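PDB 3AX6: phosphoribosylaminoimidazole carboxylase, ATPase subunit, which probably catalyses the ATP-dependent carboxylation of 5-aminoimidazole ribonucleotide with bicarbonate to N5-carboxyaminoimidazole ribonucleotide, a step of purine biosynthesis. Local coordinates for residues A[172-178]-A[244-250]; A[190-195]-A[224-229]. One frame throughout, in Å; residues are numbered along the deposited sequence.

Overall arrangement
Both contacts lie in the ATP-grasp part of the chain, on one antiparallel sheet, with centres about 16 Å apart. Interaction 1 pairs strand 174-184 with strand 239-248 beside the ADP; interaction 2 sets helix 218-235 against strand 190-198, the other neighbour of strand 174-184. Along the chain the order is 172-178, 190-195, 224-229, 244-250, and the second contact is thus enclosed by the first. The helix leads directly into strand 239-248. They meet where M245 SE packs on A224 O and I227, and where L178 reaches V195. One face of the sheet is turned to the nucleotide through E177 and F246, while the other, carrying L178, M245 and L247, is covered by the helix.

Interaction 1 (A[172-178]-A[244-250]); sequences VEIEKEL and EMFLTKQ. With ADP (adenosine-5'-diphosphate), chain E.
The backbone oxygen of L247 is gripped by two successive N-H groups, E175 N at 2.7 Å and K176 N at 3.2 Å, both in its carbonyl plane. Two residues facing one define a classic beta bulge. Beyond it the antiparallel pairing is regular, with L247 N bonded to K176 O and both L178-M245 bonds formed; on the other side, K249 N reaches E173 O. E177 and F246, a non-hydrogen-bonded pair, point to the nucleotide side. With CG beside the backbone N (chi1 -72°) and an extended chain, E177 carries its carboxylate out to both ribose hydroxyls, OE1 taking O3' and OE2 O2', almost perpendicular to the phenyl ring, with OE1 at its edge. Over one face of that ring sits I174 CD1, 3.5 Å from the centroid in a CH-pi contact, while F246 CZ approaches ADP C8 at 3.7 Å. An alanine in place of F246 is likely to deprive the I174 methyl of its aromatic floor and the adenine of an apolar neighbour. Farther along the base, V172 N donates a nearly straight 2.8 Å bond to ADP N1. Adenine read by backbone and ribose held by a glutamate are typical of the ATP-grasp nucleotide site.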
loop_
_atom_site.group_PDB
_atom_site.type_symbol
_atom_site.label_atom_id
_atom_site.label_comp_id
_atom_site.label_asym_id
_atom_site.label_seq_id
_atom_site.Cartn_x
_atom_site.Cartn_y
_atom_site.Cartn_z
ATOM N N VAL A 172 -17.650 -21.968 27.110
ATOM C CA VAL A 172 -17.534 -22.616 25.810
ATOM C C VAL A 172 -16.187 -23.324 25.645
ATOM O O VAL A 172 -15.135 -22.747 25.928
ATOM C CB VAL A 172 -17.694 -21.563 24.671
ATOM C CG1 VAL A 172 -17.286 -22.162 23.336
ATOM C CG2 VAL A 172 -19.137 -21.063 24.616
ATOM N N GLU A 173 -16.222 -24.576 25.199
ATOM C CA GLU A 173 -14.988 -25.323 24.971
ATOM C C GLU A 173 -14.529 -24.984 23.563
ATOM O O GLU A 173 -14.953 -25.604 22.584
ATOM C CB GLU A 173 -15.212 -26.832 25.104
ATOM C CG GLU A 173 -15.773 -27.250 26.452
ATOM C CD GLU A 173 -15.611 -28.739 26.726
ATOM O OE1 GLU A 173 -15.914 -29.557 25.827
ATOM O OE2 GLU A 173 -15.184 -29.088 27.848
ATOM N N ILE A 174 -13.661 -23.982 23.482
ATOM C CA ILE A 174 -13.132 -23.494 22.216
ATOM C C ILE A 174 -12.107 -24.420 21.576
ATOM O O ILE A 174 -11.162 -24.856 22.224
ATOM C CB ILE A 174 -12.503 -22.089 22.403
ATOM C CG1 ILE A 174 -13.567 -21.122 22.922
ATOM C CG2 ILE A 174 -11.947 -21.568 21.077
ATOM C CD1 ILE A 174 -13.019 -19.771 23.323
ATOM N N GLU A 175 -12.310 -24.707 20.295
ATOM C CA GLU A 175 -11.413 -25.558 19.527
ATOM C C GLU A 175 -10.449 -24.611 18.811
ATOM O O GLU A 175 -9.232 -24.802 18.826
ATOM C CB GLU A 175 -12.209 -26.357 18.494
ATOM C CG GLU A 175 -11.799 -27.811 18.347
ATOM C CD GLU A 175 -10.373 -27.980 17.862
ATOM O OE1 GLU A 175 -10.039 -27.442 16.784
ATOM O OE2 GLU A 175 -9.589 -28.660 18.561
ATOM N N LYS A 176 -11.021 -23.590 18.178
ATOM C CA LYS A 176 -10.259 -22.574 17.456
ATOM C C LYS A 176 -11.005 -21.250 17.560
ATOM O O LYS A 176 -12.228 -21.234 17.717
ATOM C CB LYS A 176 -10.123 -22.952 15.979
ATOM C CG LYS A 176 -9.298 -24.188 15.732
ATOM C CD LYS A 176 -8.056 -23.851 14.937
ATOM C CE LYS A 176 -7.127 -25.051 14.837
ATOM N NZ LYS A 176 -5.960 -24.763 13.961
ATOM N N GLU A 177 -10.275 -20.145 17.495
ATOM C CA GLU A 177 -10.903 -18.832 17.547
ATOM C C GLU A 177 -10.731 -18.233 16.164
ATOM O O GLU A 177 -9.616 -18.139 15.650
ATOM C CB GLU A 177 -10.271 -17.967 18.645
ATOM C CG GLU A 177 -10.679 -18.444 20.044
ATOM C CD GLU A 177 -10.293 -17.484 21.156
ATOM O OE1 GLU A 177 -10.591 -16.279 21.020
ATOM O OE2 GLU A 177 -9.706 -17.935 22.172
ATOM N N LEU A 178 -11.850 -17.850 15.558
ATOM C CA LEU A 178 -11.850 -17.340 14.198
ATOM C C LEU A 178 -12.304 -15.895 14.036
ATOM O O LEU A 178 -13.018 -15.355 14.878
ATOM C CB LEU A 178 -12.735 -18.241 13.333
ATOM C CG LEU A 178 -12.539 -19.753 13.527
ATOM C CD1 LEU A 178 -13.664 -20.503 12.828
ATOM C CD2 LEU A 178 -11.189 -20.197 12.995
ATOM N N GLU A 244 -15.642 -11.670 15.332
ATOM C CA GLU A 244 -14.873 -12.702 16.021
ATOM C C GLU A 244 -15.786 -13.838 16.449
ATOM O O GLU A 244 -16.820 -13.614 17.060
ATOM C CB GLU A 244 -14.165 -12.090 17.226
ATOM C CG GLU A 244 -13.187 -11.009 16.825
ATOM C CD GLU A 244 -12.705 -10.200 18.003
ATOM O OE1 GLU A 244 -12.303 -10.811 19.016
ATOM O OE2 GLU A 244 -12.727 -8.953 17.911
HETATM N N MSE A 245 -15.398 -15.063 16.122
HETATM C CA MSE A 245 -16.219 -16.223 16.442
HETATM C C MSE A 245 -15.434 -17.357 17.089
HETATM O O MSE A 245 -14.202 -17.390 17.034
HETATM C CB MSE A 245 -16.886 -16.748 15.162
HETATM C CG MSE A 245 -17.781 -15.741 14.453
HETATM SE SE MSE A 245 -18.219 -16.275 12.638
HETATM C CE MSE A 245 -16.567 -15.719 11.797
ATOM N N PHE A 246 -16.170 -18.281 17.704
ATOM C CA PHE A 246 -15.584 -19.454 18.342
ATOM C C PHE A 246 -16.027 -20.702 17.601
ATOM O O PHE A 246 -17.197 -20.832 17.245
ATOM C CB PHE A 246 -16.065 -19.621 19.786
ATOM C CG PHE A 246 -15.612 -18.551 20.727
ATOM C CD1 PHE A 246 -14.387 -17.919 20.559
ATOM C CD2 PHE A 246 -16.398 -18.212 21.824
ATOM C CE1 PHE A 246 -13.948 -16.968 21.464
ATOM C CE2 PHE A 246 -15.968 -17.259 22.741
ATOM C CZ PHE A 246 -14.737 -16.635 22.560
ATOM N N LEU A 247 -15.089 -21.611 17.366
ATOM C CA LEU A 247 -15.397 -22.893 16.745
ATOM C C LEU A 247 -15.264 -23.816 17.944
ATOM O O LEU A 247 -14.147 -24.076 18.390
ATOM C CB LEU A 247 -14.359 -23.279 15.686
ATOM C CG LEU A 247 -14.405 -24.763 15.271
ATOM C CD1 LEU A 247 -15.759 -25.086 14.680
ATOM C CD2 LEU A 247 -13.310 -25.076 14.265
ATOM N N THR A 248 -16.392 -24.283 18.487
ATOM C CA THR A 248 -16.354 -25.149 19.666
ATOM C C THR A 248 -15.865 -26.546 19.364
ATOM O O THR A 248 -15.759 -26.942 18.204
ATOM C CB THR A 248 -17.731 -25.281 20.358
ATOM O OG1 THR A 248 -18.632 -26.018 19.519
ATOM C CG2 THR A 248 -18.303 -23.911 20.666
ATOM N N LYS A 249 -15.561 -27.275 20.431
ATOM C CA LYS A 249 -15.081 -28.645 20.345
ATOM C C LYS A 249 -16.192 -29.524 19.789
ATOM O O LYS A 249 -15.934 -30.580 19.216
ATOM C CB LYS A 249 -14.685 -29.130 21.740
ATOM C CG LYS A 249 -14.231 -30.586 21.821
ATOM C CD LYS A 249 -14.597 -31.187 23.188
ATOM C CE LYS A 249 -13.849 -32.483 23.485
ATOM N NZ LYS A 249 -12.413 -32.226 23.809
ATOM N N GLN A 250 -17.432 -29.078 19.961
ATOM C CA GLN A 250 -18.583 -29.829 19.479
ATOM C C GLN A 250 -19.104 -29.368 18.110
ATOM O O GLN A 250 -20.274 -29.566 17.784
ATOM C CB GLN A 250 -19.713 -29.784 20.515
ATOM C CG GLN A 250 -19.335 -30.375 21.871
ATOM C CD GLN A 250 -18.651 -29.373 22.781
ATOM O OE1 GLN A 250 -18.038 -29.744 23.783
ATOM N NE2 GLN A 250 -18.764 -28.097 22.446
HETATM P PB ADP E . -11.906 -9.214 25.340
HETATM O O1B ADP E . -11.753 -9.431 23.874
HETATM O O2B ADP E . -10.466 -9.424 26.055
HETATM O O3B ADP E . -12.468 -7.649 25.598
HETATM P PA ADP E . -13.236 -11.658 25.214
HETATM O O1A ADP E . -14.696 -11.849 25.045
HETATM O O2A ADP E . -12.538 -11.688 23.750
HETATM O O3A ADP E . -12.997 -10.240 26.022
HETATM O "O5'" ADP E . -12.673 -12.855 26.163
HETATM C "C5'" ADP E . -11.280 -13.061 25.875
HETATM C "C4'" ADP E . -10.954 -14.558 25.838
HETATM O "O4'" ADP E . -11.679 -15.278 26.888
HETATM C "C3'" ADP E . -11.371 -15.194 24.500
HETATM O "O3'" ADP E . -10.354 -15.061 23.495
HETATM C "C2'" ADP E . -11.663 -16.640 24.892
HETATM O "O2'" ADP E . -10.488 -17.449 24.805
HETATM C "C1'" ADP E . -12.201 -16.524 26.332
HETATM N N9 ADP E . -13.678 -16.569 26.368
HETATM C C8 ADP E . -14.551 -15.546 26.084
HETATM N N7 ADP E . -15.780 -15.947 26.212
HETATM C C5 ADP E . -15.790 -17.243 26.588
HETATM C C6 ADP E . -16.800 -18.202 26.873
HETATM N N6 ADP E . -18.130 -17.861 26.784
HETATM N N1 ADP E . -16.434 -19.452 27.233
HETATM C C2 ADP E . -15.149 -19.806 27.325
HETATM N N3 ADP E . -14.168 -18.937 27.063
HETATM C C4 ADP E . -14.439 -17.663 26.696
#

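Interaction 2 (A[190-195]-A[224-229])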
loop_
_atom_site.group_PDB
_atom_site.type_symbol
_atom_site.label_atom_id
_atom_site.label_comp_id
_atom_site.label_asym_id
_atom_site.label_seq_id
_atom_site.Cartn_x
_atom_site.Cartn_y
_atom_site.Cartn_z
ATOM N N ILE A 190 -22.712 -6.559 -0.117
ATOM C CA ILE A 190 -21.839 -7.132 0.914
ATOM C C ILE A 190 -20.576 -7.718 0.287
ATOM O O ILE A 190 -20.592 -8.186 -0.846
ATOM C CB ILE A 190 -22.531 -8.269 1.740
ATOM C CG1 ILE A 190 -23.001 -9.380 0.802
ATOM C CG2 ILE A 190 -23.700 -7.716 2.546
ATOM C CD1 ILE A 190 -23.695 -10.554 1.498
ATOM N N ALA A 191 -19.483 -7.678 1.038
ATOM C CA ALA A 191 -18.199 -8.203 0.592
ATOM C C ALA A 191 -17.614 -8.976 1.769
ATOM O O ALA A 191 -17.309 -8.398 2.806
ATOM C CB ALA A 191 -17.272 -7.055 0.200
ATOM N N CYS A 192 -17.459 -10.282 1.617
ATOM C CA CYS A 192 -16.940 -11.081 2.715
ATOM C C CYS A 192 -15.527 -11.583 2.445
ATOM O O CYS A 192 -15.219 -12.068 1.360
ATOM C CB CYS A 192 -17.880 -12.260 2.996
ATOM S SG CYS A 192 -17.536 -13.125 4.554
ATOM N N TYR A 193 -14.677 -11.462 3.456
ATOM C CA TYR A 193 -13.288 -11.886 3.359
ATOM C C TYR A 193 -13.114 -13.314 3.822
ATOM O O TYR A 193 -14.039 -13.925 4.340
ATOM C CB TYR A 193 -12.402 -10.961 4.202
ATOM C CG TYR A 193 -12.093 -9.654 3.505
ATOM C CD1 TYR A 193 -11.042 -9.553 2.595
ATOM C CD2 TYR A 193 -12.880 -8.526 3.723
ATOM C CE1 TYR A 193 -10.786 -8.357 1.923
ATOM C CE2 TYR A 193 -12.636 -7.336 3.058
ATOM C CZ TYR A 193 -11.591 -7.254 2.161
ATOM O OH TYR A 193 -11.367 -6.066 1.509
ATOM N N PRO A 194 -11.926 -13.883 3.601
ATOM C CA PRO A 194 -11.740 -15.259 4.058
ATOM C C PRO A 194 -11.806 -15.258 5.593
ATOM O O PRO A 194 -11.626 -14.217 6.233
ATOM C CB PRO A 194 -10.343 -15.605 3.546
ATOM C CG PRO A 194 -10.216 -14.760 2.310
ATOM C CD PRO A 194 -10.803 -13.448 2.750
ATOM N N VAL A 195 -12.098 -16.408 6.183
ATOM C CA VAL A 195 -12.131 -16.477 7.628
ATOM C C VAL A 195 -10.683 -16.749 8.025
ATOM O O VAL A 195 -9.986 -17.491 7.338
ATOM C CB VAL A 195 -13.090 -17.603 8.136
ATOM C CG1 VAL A 195 -13.518 -18.487 6.997
ATOM C CG2 VAL A 195 -12.422 -18.419 9.224
ATOM N N ALA A 224 -18.926 -19.961 8.900
ATOM C CA ALA A 224 -18.349 -18.791 9.566
ATOM C C ALA A 224 -18.579 -17.518 8.747
ATOM O O ALA A 224 -18.857 -16.454 9.305
ATOM C CB ALA A 224 -16.849 -18.998 9.794
ATOM N N ARG A 225 -18.452 -17.637 7.426
ATOM C CA ARG A 225 -18.647 -16.504 6.530
ATOM C C ARG A 225 -20.130 -16.176 6.459
ATOM O O ARG A 225 -20.506 -15.025 6.265
ATOM C CB ARG A 225 -18.095 -16.817 5.131
ATOM C CG ARG A 225 -16.578 -17.015 5.102
ATOM C CD ARG A 225 -16.026 -17.279 3.696
ATOM N NE ARG A 225 -16.175 -16.125 2.809
ATOM C CZ ARG A 225 -15.261 -15.732 1.920
ATOM N NH1 ARG A 225 -14.117 -16.398 1.791
ATOM N NH2 ARG A 225 -15.485 -14.664 1.160
ATOM N N GLU A 226 -20.967 -17.197 6.627
ATOM C CA GLU A 226 -22.412 -17.010 6.606
ATOM C C GLU A 226 -22.857 -16.309 7.897
ATOM O O GLU A 226 -23.643 -15.361 7.854
ATOM C CB GLU A 226 -23.125 -18.365 6.466
ATOM C CG GLU A 226 -22.915 -19.046 5.112
ATOM C CD GLU A 226 -23.585 -20.420 5.002
ATOM O OE1 GLU A 226 -23.487 -21.038 3.919
ATOM O OE2 GLU A 226 -24.206 -20.884 5.989
ATOM N N ILE A 227 -22.347 -16.770 9.036
ATOM C CA ILE A 227 -22.697 -16.171 10.318
ATOM C C ILE A 227 -22.295 -14.698 10.324
ATOM O O ILE A 227 -23.086 -13.826 10.673
ATOM C CB ILE A 227 -21.958 -16.855 11.499
ATOM C CG1 ILE A 227 -22.213 -18.364 11.494
ATOM C CG2 ILE A 227 -22.407 -16.242 12.816
ATOM C CD1 ILE A 227 -23.641 -18.751 11.667
ATOM N N ALA A 228 -21.051 -14.439 9.938
ATOM C CA ALA A 228 -20.513 -13.084 9.911
ATOM C C ALA A 228 -21.320 -12.166 9.017
ATOM O O ALA A 228 -21.637 -11.040 9.392
ATOM C CB ALA A 228 -19.060 -13.103 9.456
ATOM N N THR A 229 -21.643 -12.646 7.826
ATOM C CA THR A 229 -22.424 -11.861 6.886
ATOM C C THR A 229 -23.795 -11.517 7.471
ATOM O O THR A 229 -24.270 -10.387 7.346
ATOM C CB THR A 229 -22.610 -12.623 5.567
ATOM O OG1 THR A 229 -21.323 -12.867 4.974
ATOM C CG2 THR A 229 -23.479 -11.814 4.607
#
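Helix 218-235 lies across one face of the large antiparallel sheet of the ATP-grasp region, and here its residues 224-229 meet strand segment 190-195, the axes of the two segments passing 8.9 Å apart at 139°. R225 buries the most surface here. Its chain turns at chi3 (66°), which lays the guanidinium flat beneath a strand carbonyl: Y193 O sits 3.2 Å above the plane, over its centre. The same side chain passes C192, whose SG is 3.7 Å from R225 NE and also close to R225 CB. That sulfur is swung anti to its own backbone nitrogen (chi1 -168°), toward the carbonyl side, and also comes within 3.8 Å of T229 OG1. The threonine hydroxyl itself is turned back to the helix, donating to R225 O at 2.6 Å; this oxygen also accepts T229 N. The remaining branch of T229, CG2, meets I190 CD1 at 3.4 Å, a tight methyl contact in which the two side chains cross at about a right angle. Toward the other end, V195 rests CG1 on R225 CG at 3.9 Å and faces the A224 methyl. Y193 points to the reverse face of the strand, where its hydroxyl bonds T275 O. The A224 methyl turned to the sheet and an arginine folded over a strand carbonyl mark a helix packed on one face of an antiparallel sheet, as in the alpha+beta ATP-grasp fold.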